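Local coordinates for protein Alpha/beta hydrolase (PDB 3BWX) that probably acts as a hydrolase of the alpha/beta-hydrolase family and binds calcium in the crystal, at residues T39-D44 with A195-M200; L110-A115 with D223-R228; V258-I263 with E271-A276. The protein carries 1 engineered substitution. All blocks are in the same frame, centred on the assembly; numbering follows the deposited sequence.

The three contacts are separate patches of one alpha/beta-hydrolase chain. Contact 1 ties a loop of the core to the part inserted after strand 122-128, contact 2 packs two helices beside that strand, and contact 3 joins the edge strand 255-260 to the last helix. Contacts 1 and 2 lie on opposite sides of the chain's centre, with centres 25 Å apart; contact 3 is 23 Å from contact 1 and 22 Å from contact 2, centre to centre. None touches another. Contact 2 uses the helix that starts at a probable nucleophile elbow. None lies at the calcium site of Pro205 and Ala208; the Thr39 side chain is about 12 Å from a bound calcium ion.

Contact 1 of 3, residues T39-D44 with A195-M200; sequences TRNARD and AFDYDM
Arg43 and Asp197 join two parts of the alpha/beta-hydrolase fold: the loop after core strand 32-35, and the chain leaving strand 194-196. That strand belongs to the small antiparallel sheet inserted, together with several helices, between core strands 122-128 and 230-235, where this fold usually carries its cap. The two side chains cross at about a right angle, and the guanidinium arrives end-on, spending both terminal nitrogens on one oxygen. Arg43 NH1 lies 2.9 Å from Asp197 OD2, meeting it nearly along the C-O bond, while Arg43 NH2 reaches this same Asp197 OD2 at 3.0 Å from the anti side. The shared oxygen stays close to the guanidinium plane, yet the carboxylate is turned 37° against it, and both bonds are bent.

Asn41 helps to place the arginine. Its CG sits between the backbone N and the carbonyl carbon (chi1 65°), which lets Asn41 OD1 take the backbone N of Arg43 in an Asx turn, 2.8 Å away, and also lie over one face of the guanidinium. Arg43 NE is held separately by the carbonyl of Lys183 in the last turn of helix 175-185. Asn41 ND2 bonds to the carbonyl of Arg184 and also donates over 2.8 Å to a bridging water, which in turn donates to Thr39 O at 2.7 Å and to Asp197 O, linking the two backbones.

Beyond the water, Thr39 and Tyr198 run side by side, pointing the same way. The tyrosine hydroxyl is tied to Gly147 N, and the threonine methyl makes a CH-pi contact over the ring, Thr39 CG2 being 4.2 Å from its centroid; nearer the rim, Thr39 CB comes within 3.7 Å of Tyr198 CE2.

Contact 2 of 3, residues L110-A115 with D223-R228; sequences LTMLLA and DALATR
Leu225 pushes its forked end against three residues of helix 106-117: Thr111, Met112 and Ala115. The two helices pack side by side on the central sheet of the alpha/beta-hydrolase fold, and helix 106-117 begins at a probable nucleophile elbow, which the Thr111 side chain touches. The CG of Leu225 stands anti to the backbone N (chi1 -176°), and with chi2 at 59° the two methyls are split between different neighbours. One branch drops onto the alanine, Leu225 CD1 lying 3.7 Å from Ala115 CB; the other meets the selenomethionine chain, Leu225 CD2 being 3.7 Å from Met112 CG. The methyl of Thr111 faces both prongs at once, with Thr111 CG2 4.0 Å from Leu225 CD2 and 4.1 Å from Leu225 CD1.

The threonine is turned to suit this. At chi1 -66° its OG1 lies beside the backbone N and bonds back to the carbonyl of Gly107, one helical turn earlier, while its methyl is delivered to the leucine. Of Met112, CG is what meets the leucine: the chain crosses Leu225 at about a right angle and beyond CG leads away. Ala115 is small enough for the backbones to come close, its CA standing 5.6 Å from the CA of Leu225.

Just past the leucine the chain turns. Thr227 OG1 donates to Ala224 O over 2.7 Å, in the carbonyl plane, and Thr227 N shares that acceptor; a type I beta turn from Leu225 to Arg228 then leads on toward strand 230-235.

Strand 122-128 completes the packing, Ala125 and Leu127 touching Leu225, Leu127 touching Met112 and Ile122 touching Ala115. Met112 also packs on Leu221 and Phe222 of helix 219-225, while Leu110, Leu113 and Leu114 carry helix 106-117 against helix 80-94.

Contact 3 of 3, residues V258-I263 with E271-A276; sequences VTLPRI and EPESIA
Glu271 folds back through a bend at chi2 (81°), and Ile263 has CG1 between its backbone N and carbonyl carbon (chi1 69°); together these turns bring Glu271 OE2 to 3.4 Å from Ile263 CD1, the two side chains approaching from opposite directions. Leu260, the last residue of strand 255-260, sends CD1 into the first turn of helix 272-282. There Leu260 CD1 lies 3.4 Å from Ser274 OG and 3.7 Å from Glu273 CB, and it also touches the CB of Glu271, the N-cap residue.

Ser274 OG donates to Glu271 OE1 over 2.7 Å, reaching it on the anti side and 31° out of the carboxylate plane. The other oxygen, OE2, accepts from Thr268 N in the loop joining strand to helix, a loop that in this fold usually bears the catalytic histidine. With an alanine here, Ser274 OG and Thr268 N would probably each lose their acceptor, and a gap would open beside Ile263 CD1.

At the outer margin Glu273 OE1 sits 3.2 Å from Pro261 CD and accepts a hydrogen bond from a water that also donates to Thr259 O. The strand end and following turn meet the helix start through carbon against carbon and oxygen alike: these contacts are van der Waals, while bonds within the helix start and to the loop hold both oxygens of Glu271.

Contact 1 of 3, residues T39-D44 with A195-M200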
ATOM      1  N   THR A  39       2.639   6.833  -2.760  1.00  7.92           N
ATOM      2  CA  THR A  39       3.417   6.998  -3.995  1.00  8.08           C
ATOM      3  C   THR A  39       3.671   5.684  -4.735  1.00  9.53           C
ATOM      4  O   THR A  39       4.512   5.647  -5.650  1.00  9.89           O
ATOM      5  CB  THR A  39       4.770   7.699  -3.735  1.00 12.54           C
ATOM      6  OG1 THR A  39       5.528   6.903  -2.819  1.00 13.56           O
ATOM      7  CG2 THR A  39       4.559   9.085  -3.183  1.00 11.69           C
ATOM      8  N   ARG A  40       2.940   4.636  -4.362  1.00  7.13           N
ATOM      9  CA  ARG A  40       3.338   3.302  -4.720  1.00  8.68           C
ATOM     10  C   ARG A  40       2.344   2.677  -5.681  1.00  7.48           C
ATOM     11  O   ARG A  40       1.288   3.247  -5.981  1.00  7.61           O
ATOM     12  CB  ARG A  40       3.508   2.449  -3.480  1.00  9.60           C
ATOM     13  CG  ARG A  40       4.472   2.986  -2.440  1.00  8.08           C
ATOM     14  CD  ARG A  40       5.887   3.090  -3.016  1.00 11.95           C
ATOM     15  NE  ARG A  40       6.852   3.584  -2.060  1.00 16.19           N
ATOM     16  CZ  ARG A  40       7.448   2.823  -1.145  1.00 12.23           C
ATOM     17  NH1 ARG A  40       7.223   1.524  -1.089  1.00 13.90           N
ATOM     18  NH2 ARG A  40       8.310   3.360  -0.293  1.00 18.68           N
ATOM     19  N   ASN A  41       2.727   1.537  -6.241  1.00  7.16           N
ATOM     20  CA  ASN A  41       2.011   0.855  -7.314  1.00  8.09           C
ATOM     21  C   ASN A  41       2.023  -0.693  -7.083  1.00  7.51           C
ATOM     22  O   ASN A  41       2.482  -1.221  -6.038  1.00  8.10           O
ATOM     23  CB  ASN A  41       2.581   1.275  -8.687  1.00  7.46           C
ATOM     24  CG  ASN A  41       4.017   0.815  -8.870  1.00 11.75           C
ATOM     25  OD1 ASN A  41       4.252  -0.390  -9.009  1.00 10.54           O
ATOM     26  ND2 ASN A  41       4.982   1.746  -8.794  1.00  8.24           N
ATOM     27  N   ALA A  42       1.476  -1.435  -8.035  1.00  8.74           N
ATOM     28  CA  ALA A  42       1.295  -2.870  -7.866  1.00  8.86           C
ATOM     29  C   ALA A  42       2.622  -3.591  -7.654  1.00  7.50           C
ATOM     30  O   ALA A  42       2.682  -4.671  -7.028  1.00  7.37           O
ATOM     31  CB  ALA A  42       0.582  -3.464  -9.075  1.00  9.55           C
ATOM     32  N   ARG A  43       3.722  -3.010  -8.135  1.00  7.83           N
ATOM     33  CA  ARG A  43       5.032  -3.668  -7.988  1.00  6.12           C
ATOM     34  C   ARG A  43       5.501  -3.828  -6.551  1.00  6.63           C
ATOM     35  O   ARG A  43       6.322  -4.676  -6.265  1.00  9.01           O
ATOM     36  CB  ARG A  43       6.130  -3.022  -8.848  1.00  7.51           C
ATOM     37  CG  ARG A  43       5.752  -3.025 -10.286  1.00 10.02           C
ATOM     38  CD  ARG A  43       6.886  -2.644 -11.237  1.00 12.07           C
ATOM     39  NE  ARG A  43       7.521  -1.345 -11.025  1.00 10.17           N
ATOM     40  CZ  ARG A  43       7.007  -0.160 -11.362  1.00 11.70           C
ATOM     41  NH1 ARG A  43       5.787  -0.049 -11.824  1.00 11.00           N
ATOM     42  NH2 ARG A  43       7.731   0.920 -11.133  1.00 10.64           N
ATOM     43  N   ASP A  44       4.937  -3.050  -5.630  1.00  7.89           N
ATOM     44  CA  ASP A  44       5.281  -3.234  -4.196  1.00  5.90           C
ATOM     45  C   ASP A  44       4.897  -4.608  -3.722  1.00  7.53           C
ATOM     46  O   ASP A  44       5.511  -5.132  -2.775  1.00  9.55           O
ATOM     47  CB  ASP A  44       4.646  -2.177  -3.299  1.00  7.83           C
ATOM     48  CG  ASP A  44       5.530  -0.927  -3.122  1.00 10.23           C
ATOM     49  OD1 ASP A  44       6.591  -0.769  -3.785  1.00 13.88           O
ATOM     50  OD2 ASP A  44       5.166  -0.102  -2.289  1.00 13.33           O
ATOM     51  N   ALA A 195      12.640   7.852 -13.066  1.00 11.49           N
ATOM     52  CA  ALA A 195      11.904   8.784 -12.254  1.00 13.18           C
ATOM     53  C   ALA A 195      10.865   8.023 -11.430  1.00 12.38           C
ATOM     54  O   ALA A 195      10.560   6.880 -11.708  1.00 11.89           O
ATOM     55  CB  ALA A 195      11.229   9.819 -13.143  1.00 14.42           C
ATOM     56  N   PHE A 196      10.367   8.647 -10.380  1.00 13.23           N
ATOM     57  CA  PHE A 196       9.325   8.025  -9.566  1.00 11.73           C
ATOM     58  C   PHE A 196       8.067   7.805 -10.431  1.00  9.05           C
ATOM     59  O   PHE A 196       7.707   8.630 -11.284  1.00 10.94           O
ATOM     60  CB  PHE A 196       9.034   8.836  -8.303  1.00 14.49           C
ATOM     61  CG  PHE A 196      10.193   8.852  -7.365  1.00 11.78           C
ATOM     62  CD1 PHE A 196      10.454   7.754  -6.507  1.00 12.47           C
ATOM     63  CD2 PHE A 196      11.127   9.904  -7.428  1.00 21.09           C
ATOM     64  CE1 PHE A 196      11.569   7.755  -5.680  1.00 18.39           C
ATOM     65  CE2 PHE A 196      12.230   9.907  -6.621  1.00 18.44           C
ATOM     66  CZ  PHE A 196      12.466   8.821  -5.729  1.00 20.67           C
ATOM     67  N   ASP A 197       7.449   6.651 -10.219  1.00  9.92           N
ATOM     68  CA  ASP A 197       6.392   6.165 -11.137  1.00  7.89           C
ATOM     69  C   ASP A 197       5.003   6.646 -10.719  1.00  8.06           C
ATOM     70  O   ASP A 197       4.112   5.869 -10.431  1.00  8.09           O
ATOM     71  CB  ASP A 197       6.462   4.635 -11.191  1.00  8.66           C
ATOM     72  CG  ASP A 197       5.740   4.041 -12.391  1.00 10.99           C
ATOM     73  OD1 ASP A 197       5.155   4.751 -13.241  1.00  9.26           O
ATOM     74  OD2 ASP A 197       5.763   2.793 -12.496  1.00 10.60           O
ATOM     75  N   TYR A 198       4.843   7.974 -10.720  1.00  8.45           N
ATOM     76  CA  TYR A 198       3.540   8.538 -10.394  1.00  8.23           C
ATOM     77  C   TYR A 198       3.460   9.925 -10.997  1.00 10.14           C
ATOM     78  O   TYR A 198       4.495  10.525 -11.311  1.00 10.00           O
ATOM     79  CB  TYR A 198       3.231   8.550  -8.864  1.00  6.19           C
ATOM     80  CG  TYR A 198       4.160   9.360  -8.018  1.00  7.56           C
ATOM     81  CD1 TYR A 198       3.934  10.721  -7.821  1.00 12.98           C
ATOM     82  CD2 TYR A 198       5.232   8.791  -7.365  1.00 11.22           C
ATOM     83  CE1 TYR A 198       4.805  11.476  -7.029  1.00 13.75           C
ATOM     84  CE2 TYR A 198       6.087   9.547  -6.599  1.00 13.04           C
ATOM     85  CZ  TYR A 198       5.867  10.885  -6.422  1.00 12.30           C
ATOM     86  OH  TYR A 198       6.694  11.671  -5.636  1.00 14.64           O
ATOM     87  N   ASP A 199       2.237  10.430 -11.144  1.00  7.96           N
ATOM     88  CA  ASP A 199       2.015  11.823 -11.580  1.00  4.94           C
ATOM     89  C   ASP A 199       2.536  12.855 -10.535  1.00  4.59           C
ATOM     90  O   ASP A 199       2.047  12.893  -9.409  1.00  8.35           O
ATOM     91  CB  ASP A 199       0.493  12.025 -11.744  1.00  7.61           C
ATOM     92  CG  ASP A 199       0.116  13.349 -12.410  1.00  9.30           C
ATOM     93  OD1 ASP A 199       0.997  14.204 -12.617  1.00  7.97           O
ATOM     94  OD2 ASP A 199      -1.076  13.466 -12.745  1.00 10.78           O
HETATM   95  N   MSE A 200       3.533  13.662 -10.900  0.50  8.00           N
HETATM   96  CA  MSE A 200       4.038  14.679 -10.015  0.50  9.08           C
HETATM   97  C   MSE A 200       2.946  15.582  -9.442  0.50  6.40           C
HETATM   98  O   MSE A 200       3.059  16.018  -8.283  0.50  6.66           O
HETATM   99  CB  MSE A 200       5.110  15.533 -10.713  0.50 11.90           C
HETATM  100  CG  MSE A 200       6.424  14.808 -10.951  0.50 13.51           C
HETATM  101 SE   MSE A 200       7.319  13.999  -9.394  0.37 23.60          SE
HETATM  102  CE  MSE A 200       7.034  12.097  -9.820  0.50 11.75           C
TER
HETATM  103  O   HOH W   1       4.139   4.349  -8.035  1.00  9.52           O

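Contact 2 of 3, residues L110-A115 with D223-R228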
ATOM      1  N   LEU A 110      -7.193   3.175   3.575  1.00  8.65           N
ATOM      2  CA  LEU A 110      -8.278   2.815   2.642  1.00  9.80           C
ATOM      3  C   LEU A 110      -8.940   1.503   3.061  1.00  8.43           C
ATOM      4  O   LEU A 110     -10.149   1.284   2.897  1.00  9.84           O
ATOM      5  CB  LEU A 110      -7.701   2.709   1.234  1.00  9.54           C
ATOM      6  CG  LEU A 110      -7.346   4.097   0.652  1.00 11.33           C
ATOM      7  CD1 LEU A 110      -6.663   4.027  -0.734  1.00 10.47           C
ATOM      8  CD2 LEU A 110      -8.555   5.035   0.592  1.00 10.52           C
ATOM      9  N   THR A 111      -8.137   0.593   3.609  1.00  9.11           N
ATOM     10  CA  THR A 111      -8.670  -0.661   4.122  1.00  7.76           C
ATOM     11  C   THR A 111      -9.653  -0.412   5.298  1.00  7.97           C
ATOM     12  O   THR A 111     -10.738  -0.963   5.344  1.00  8.98           O
ATOM     13  CB  THR A 111      -7.531  -1.584   4.599  1.00  7.48           C
ATOM     14  OG1 THR A 111      -6.741  -1.990   3.482  1.00 10.60           O
ATOM     15  CG2 THR A 111      -8.095  -2.856   5.292  1.00  9.18           C
HETATM   16  N   MSE A 112      -9.297   0.499   6.191  1.00  9.52           N
HETATM   17  CA  MSE A 112     -10.238   0.876   7.262  1.00  8.50           C
HETATM   18  C   MSE A 112     -11.520   1.516   6.741  1.00 10.68           C
HETATM   19  O   MSE A 112     -12.624   1.170   7.162  1.00 10.19           O
HETATM   20  CB  MSE A 112      -9.534   1.777   8.278  1.00  9.43           C
HETATM   21  CG  MSE A 112      -8.427   1.105   9.039  1.00  8.08           C
HETATM   22 SE   MSE A 112      -7.539   2.329  10.346  0.75 17.30          SE
HETATM   23  CE  MSE A 112      -5.703   2.146   9.829  1.00 25.26           C
ATOM     24  N   LEU A 113     -11.378   2.355   5.707  1.00  8.73           N
ATOM     25  CA  LEU A 113     -12.491   3.047   5.103  1.00 11.92           C
ATOM     26  C   LEU A 113     -13.419   2.053   4.369  1.00 11.93           C
ATOM     27  O   LEU A 113     -14.652   2.119   4.477  1.00 12.02           O
ATOM     28  CB  LEU A 113     -11.954   4.158   4.196  1.00 12.00           C
ATOM     29  CG  LEU A 113     -11.424   5.350   5.000  1.00  9.76           C
ATOM     30  CD1 LEU A 113     -10.615   6.221   4.045  1.00 12.96           C
ATOM     31  CD2 LEU A 113     -12.590   6.124   5.722  1.00 11.39           C
ATOM     32  N   LEU A 114     -12.829   1.083   3.672  1.00  9.94           N
ATOM     33  CA  LEU A 114     -13.631   0.027   3.025  1.00  7.95           C
ATOM     34  C   LEU A 114     -14.359  -0.800   4.085  1.00  7.93           C
ATOM     35  O   LEU A 114     -15.544  -1.127   3.895  1.00  9.62           O
ATOM     36  CB  LEU A 114     -12.766  -0.905   2.202  1.00  9.01           C
ATOM     37  CG  LEU A 114     -12.257  -0.339   0.905  1.00  9.69           C
ATOM     38  CD1 LEU A 114     -11.142  -1.234   0.327  1.00 11.14           C
ATOM     39  CD2 LEU A 114     -13.372  -0.122  -0.110  1.00 12.96           C
ATOM     40  N   ALA A 115     -13.685  -1.166   5.186  1.00  9.93           N
ATOM     41  CA  ALA A 115     -14.300  -1.977   6.236  1.00  8.94           C
ATOM     42  C   ALA A 115     -15.481  -1.245   6.852  1.00 11.08           C
ATOM     43  O   ALA A 115     -16.512  -1.848   7.119  1.00 12.30           O
ATOM     44  CB  ALA A 115     -13.253  -2.346   7.314  1.00  8.78           C
ATOM     45  N   ASP A 223     -11.352   0.373  14.938  1.00  8.77           N
ATOM     46  CA  ASP A 223     -12.103  -0.562  15.778  1.00 10.41           C
ATOM     47  C   ASP A 223     -13.095  -1.378  14.982  1.00 12.03           C
ATOM     48  O   ASP A 223     -13.266  -2.591  15.242  1.00 12.01           O
ATOM     49  CB  ASP A 223     -12.752   0.159  16.950  1.00  9.99           C
ATOM     50  CG  ASP A 223     -11.850   0.220  18.148  1.00 13.56           C
ATOM     51  OD1 ASP A 223     -11.385  -0.868  18.556  1.00 18.06           O
ATOM     52  OD2 ASP A 223     -11.612   1.303  18.725  1.00 17.64           O
ATOM     53  N   ALA A 224     -13.699  -0.779  13.956  1.00 12.01           N
ATOM     54  CA  ALA A 224     -14.604  -1.529  13.118  1.00 11.44           C
ATOM     55  C   ALA A 224     -13.843  -2.608  12.344  1.00  9.98           C
ATOM     56  O   ALA A 224     -14.288  -3.746  12.253  1.00 10.91           O
ATOM     57  CB  ALA A 224     -15.382  -0.611  12.171  1.00 12.63           C
ATOM     58  N   LEU A 225     -12.690  -2.238  11.792  1.00 10.87           N
ATOM     59  CA  LEU A 225     -11.821  -3.232  11.154  1.00 10.80           C
ATOM     60  C   LEU A 225     -11.393  -4.365  12.096  1.00  9.82           C
ATOM     61  O   LEU A 225     -11.363  -5.540  11.703  1.00 10.06           O
ATOM     62  CB  LEU A 225     -10.571  -2.572  10.527  1.00 11.30           C
ATOM     63  CG  LEU A 225      -9.602  -3.453   9.725  1.00  9.99           C
ATOM     64  CD1 LEU A 225     -10.269  -4.150   8.512  1.00 10.49           C
ATOM     65  CD2 LEU A 225      -8.428  -2.632   9.249  1.00  9.48           C
ATOM     66  N   ALA A 226     -11.029  -4.002  13.325  1.00  9.77           N
ATOM     67  CA  ALA A 226     -10.583  -4.955  14.322  1.00  8.18           C
ATOM     68  C   ALA A 226     -11.641  -5.903  14.838  1.00  9.83           C
ATOM     69  O   ALA A 226     -11.312  -6.820  15.601  1.00 10.73           O
ATOM     70  CB  ALA A 226      -9.965  -4.204  15.490  1.00  7.15           C
ATOM     71  N   THR A 227     -12.910  -5.696  14.480  1.00  9.96           N
ATOM     72  CA  THR A 227     -13.905  -6.749  14.678  1.00  9.47           C
ATOM     73  C   THR A 227     -13.751  -7.983  13.762  1.00  9.35           C
ATOM     74  O   THR A 227     -14.451  -8.998  13.956  1.00 10.73           O
ATOM     75  CB  THR A 227     -15.380  -6.221  14.552  1.00  7.70           C
ATOM     76  OG1 THR A 227     -15.661  -5.895  13.181  1.00 11.81           O
ATOM     77  CG2 THR A 227     -15.628  -5.001  15.452  1.00 14.11           C
ATOM     78  N   ARG A 228     -12.867  -7.892  12.755  1.00  8.74           N
ATOM     79  CA  ARG A 228     -12.605  -8.945  11.804  1.00  7.62           C
ATOM     80  C   ARG A 228     -11.180  -9.417  12.104  1.00  9.42           C
ATOM     81  O   ARG A 228     -10.421  -8.651  12.716  1.00 11.94           O
ATOM     82  CB  ARG A 228     -12.714  -8.396  10.384  1.00 11.36           C
ATOM     83  CG  ARG A 228     -14.030  -7.589  10.144  1.00 12.23           C
ATOM     84  CD  ARG A 228     -15.291  -8.438  10.325  1.00 12.60           C
ATOM     85  NE  ARG A 228     -15.142  -9.574   9.452  1.00 11.45           N
ATOM     86  CZ  ARG A 228     -15.223 -10.846   9.795  1.00 16.07           C
ATOM     87  NH1 ARG A 228     -15.611 -11.208  11.013  1.00 18.71           N
ATOM     88  NH2 ARG A 228     -14.936 -11.771   8.896  1.00 20.97           N
TER

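Contact 3 of 3, residues V258-I263 with E271-A276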
ATOM      1  N   VAL A 258       2.844  -7.846  14.882  1.00  9.72           N
ATOM      2  CA  VAL A 258       4.218  -8.312  14.584  1.00 10.12           C
ATOM      3  C   VAL A 258       5.102  -7.115  14.325  1.00  7.61           C
ATOM      4  O   VAL A 258       4.803  -6.292  13.458  1.00  8.26           O
ATOM      5  CB  VAL A 258       4.216  -9.312  13.415  1.00 10.03           C
ATOM      6  CG1 VAL A 258       5.663  -9.644  12.992  1.00  7.66           C
ATOM      7  CG2 VAL A 258       3.357 -10.546  13.763  1.00  7.64           C
ATOM      8  N   THR A 259       6.180  -7.000  15.080  1.00  6.48           N
ATOM      9  CA  THR A 259       7.138  -5.935  14.863  1.00  8.56           C
ATOM     10  C   THR A 259       8.360  -6.504  14.153  1.00  9.47           C
ATOM     11  O   THR A 259       8.920  -7.499  14.596  1.00  9.14           O
ATOM     12  CB  THR A 259       7.555  -5.288  16.185  1.00  9.90           C
ATOM     13  OG1 THR A 259       6.391  -4.693  16.807  1.00 10.09           O
ATOM     14  CG2 THR A 259       8.666  -4.231  15.951  1.00 10.38           C
ATOM     15  N   LEU A 260       8.758  -5.858  13.053  1.00  6.86           N
ATOM     16  CA  LEU A 260       9.899  -6.249  12.214  1.00  9.79           C
ATOM     17  C   LEU A 260      11.140  -5.553  12.726  1.00 11.57           C
ATOM     18  O   LEU A 260      11.210  -4.327  12.752  1.00  8.70           O
ATOM     19  CB  LEU A 260       9.659  -5.930  10.732  1.00  7.96           C
ATOM     20  CG  LEU A 260       8.727  -6.786   9.879  1.00  7.30           C
ATOM     21  CD1 LEU A 260       9.151  -8.314   9.937  1.00 10.10           C
ATOM     22  CD2 LEU A 260       7.286  -6.559  10.240  1.00 11.34           C
ATOM     23  N   PRO A 261      12.124  -6.333  13.188  1.00  9.45           N
ATOM     24  CA  PRO A 261      13.351  -5.684  13.724  1.00 12.66           C
ATOM     25  C   PRO A 261      14.143  -4.844  12.729  1.00  8.53           C
ATOM     26  O   PRO A 261      14.258  -5.217  11.545  1.00 11.10           O
ATOM     27  CB  PRO A 261      14.204  -6.878  14.183  1.00 14.33           C
ATOM     28  CG  PRO A 261      13.220  -7.988  14.371  1.00 19.76           C
ATOM     29  CD  PRO A 261      12.142  -7.792  13.335  1.00 12.93           C
ATOM     30  N   ARG A 262      14.658  -3.712  13.208  1.00 10.63           N
ATOM     31  CA  ARG A 262      15.634  -2.885  12.483  1.00 13.58           C
ATOM     32  C   ARG A 262      15.124  -2.289  11.165  1.00 12.82           C
ATOM     33  O   ARG A 262      15.920  -1.957  10.290  1.00 17.85           O
ATOM     34  CB  ARG A 262      16.926  -3.674  12.220  1.00 17.11           C
ATOM     35  CG  ARG A 262      17.486  -4.244  13.508  1.00 20.98           C
ATOM     36  CD  ARG A 262      19.005  -4.370  13.598  1.00 18.88           C
ATOM     37  NE  ARG A 262      19.830  -3.760  12.547  1.00 22.38           N
ATOM     38  CZ  ARG A 262      20.547  -2.639  12.699  1.00 26.98           C
ATOM     39  NH1 ARG A 262      20.555  -1.979  13.844  1.00 29.61           N
ATOM     40  NH2 ARG A 262      21.282  -2.181  11.700  1.00 29.74           N
ATOM     41  N   ILE A 263      13.817  -2.160  11.010  1.00 11.49           N
ATOM     42  CA  ILE A 263      13.309  -1.481   9.852  1.00 14.05           C
ATOM     43  C   ILE A 263      12.210  -0.527  10.274  1.00 11.41           C
ATOM     44  O   ILE A 263      11.575  -0.701  11.311  1.00 10.74           O
ATOM     45  CB  ILE A 263      12.824  -2.436   8.714  1.00 13.96           C
ATOM     46  CG1 ILE A 263      11.573  -3.186   9.093  1.00 13.77           C
ATOM     47  CG2 ILE A 263      13.895  -3.433   8.225  1.00 15.36           C
ATOM     48  CD1 ILE A 263      11.053  -4.067   7.937  1.00 19.51           C
ATOM     49  N   GLU A 271      10.090  -9.719   4.042  1.00  8.89           N
ATOM     50  CA  GLU A 271      10.758 -10.272   5.221  1.00  9.83           C
ATOM     51  C   GLU A 271      10.159 -11.623   5.625  1.00 10.28           C
ATOM     52  O   GLU A 271       8.927 -11.781   5.615  1.00 10.20           O
ATOM     53  CB  GLU A 271      10.604  -9.342   6.437  1.00  9.57           C
ATOM     54  CG  GLU A 271      11.046  -7.894   6.232  1.00  7.43           C
ATOM     55  CD  GLU A 271      10.051  -6.979   5.531  1.00 14.12           C
ATOM     56  OE1 GLU A 271       8.848  -7.306   5.419  1.00 10.88           O
ATOM     57  OE2 GLU A 271      10.523  -5.882   5.128  1.00 15.25           O
ATOM     58  N   PRO A 272      11.009 -12.601   5.962  1.00  9.04           N
ATOM     59  CA  PRO A 272      10.437 -13.879   6.385  1.00 10.21           C
ATOM     60  C   PRO A 272       9.368 -13.800   7.467  1.00  9.80           C
ATOM     61  O   PRO A 272       8.330 -14.497   7.393  1.00 10.41           O
ATOM     62  CB  PRO A 272      11.640 -14.651   6.900  1.00 12.47           C
ATOM     63  CG  PRO A 272      12.778 -14.096   6.060  1.00 14.90           C
ATOM     64  CD  PRO A 272      12.483 -12.641   5.952  1.00 11.61           C
ATOM     65  N   GLU A 273       9.612 -12.951   8.460  1.00  9.41           N
ATOM     66  CA  GLU A 273       8.649 -12.795   9.540  1.00 10.78           C
ATOM     67  C   GLU A 273       7.302 -12.204   9.022  1.00  8.54           C
ATOM     68  O   GLU A 273       6.238 -12.529   9.565  1.00  9.68           O
ATOM     69  CB  GLU A 273       9.238 -11.963  10.658  1.00 13.02           C
ATOM     70  CG  GLU A 273      10.305 -12.741  11.425  1.00  9.57           C
ATOM     71  CD  GLU A 273      11.326 -11.906  12.174  1.00 23.08           C
ATOM     72  OE1 GLU A 273      11.251 -10.648  12.189  1.00 20.47           O
ATOM     73  OE2 GLU A 273      12.218 -12.538  12.769  1.00 21.36           O
ATOM     74  N   SER A 274       7.361 -11.296   8.036  1.00  8.74           N
ATOM     75  CA  SER A 274       6.156 -10.722   7.469  1.00  8.06           C
ATOM     76  C   SER A 274       5.396 -11.780   6.710  1.00  5.87           C
ATOM     77  O   SER A 274       4.167 -11.861   6.785  1.00  8.21           O
ATOM     78  CB  SER A 274       6.497  -9.584   6.493  1.00  7.28           C
ATOM     79  OG  SER A 274       7.135  -8.487   7.158  1.00 10.60           O
ATOM     80  N   ILE A 275       6.096 -12.553   5.902  1.00  8.08           N
ATOM     81  CA  ILE A 275       5.471 -13.613   5.074  1.00  7.88           C
ATOM     82  C   ILE A 275       4.749 -14.589   6.018  1.00  6.28           C
ATOM     83  O   ILE A 275       3.581 -14.956   5.798  1.00  9.13           O
ATOM     84  CB  ILE A 275       6.503 -14.328   4.181  1.00  6.91           C
ATOM     85  CG1 ILE A 275       7.099 -13.338   3.173  1.00  9.51           C
ATOM     86  CG2 ILE A 275       5.909 -15.583   3.506  1.00 11.37           C
ATOM     87  CD1 ILE A 275       8.424 -13.820   2.606  1.00  8.25           C
ATOM     88  N   ALA A 276       5.470 -15.056   7.018  1.00  7.83           N
ATOM     89  CA  ALA A 276       4.915 -16.011   7.987  1.00  6.93           C
ATOM     90  C   ALA A 276       3.702 -15.411   8.704  1.00  7.02           C
ATOM     91  O   ALA A 276       2.709 -16.074   8.909  1.00  8.40           O
ATOM     92  CB  ALA A 276       5.966 -16.441   9.009  1.00  6.35           C
TER
HETATM   93  O   HOH W   2       9.164 -10.099  13.756  1.00 12.37           O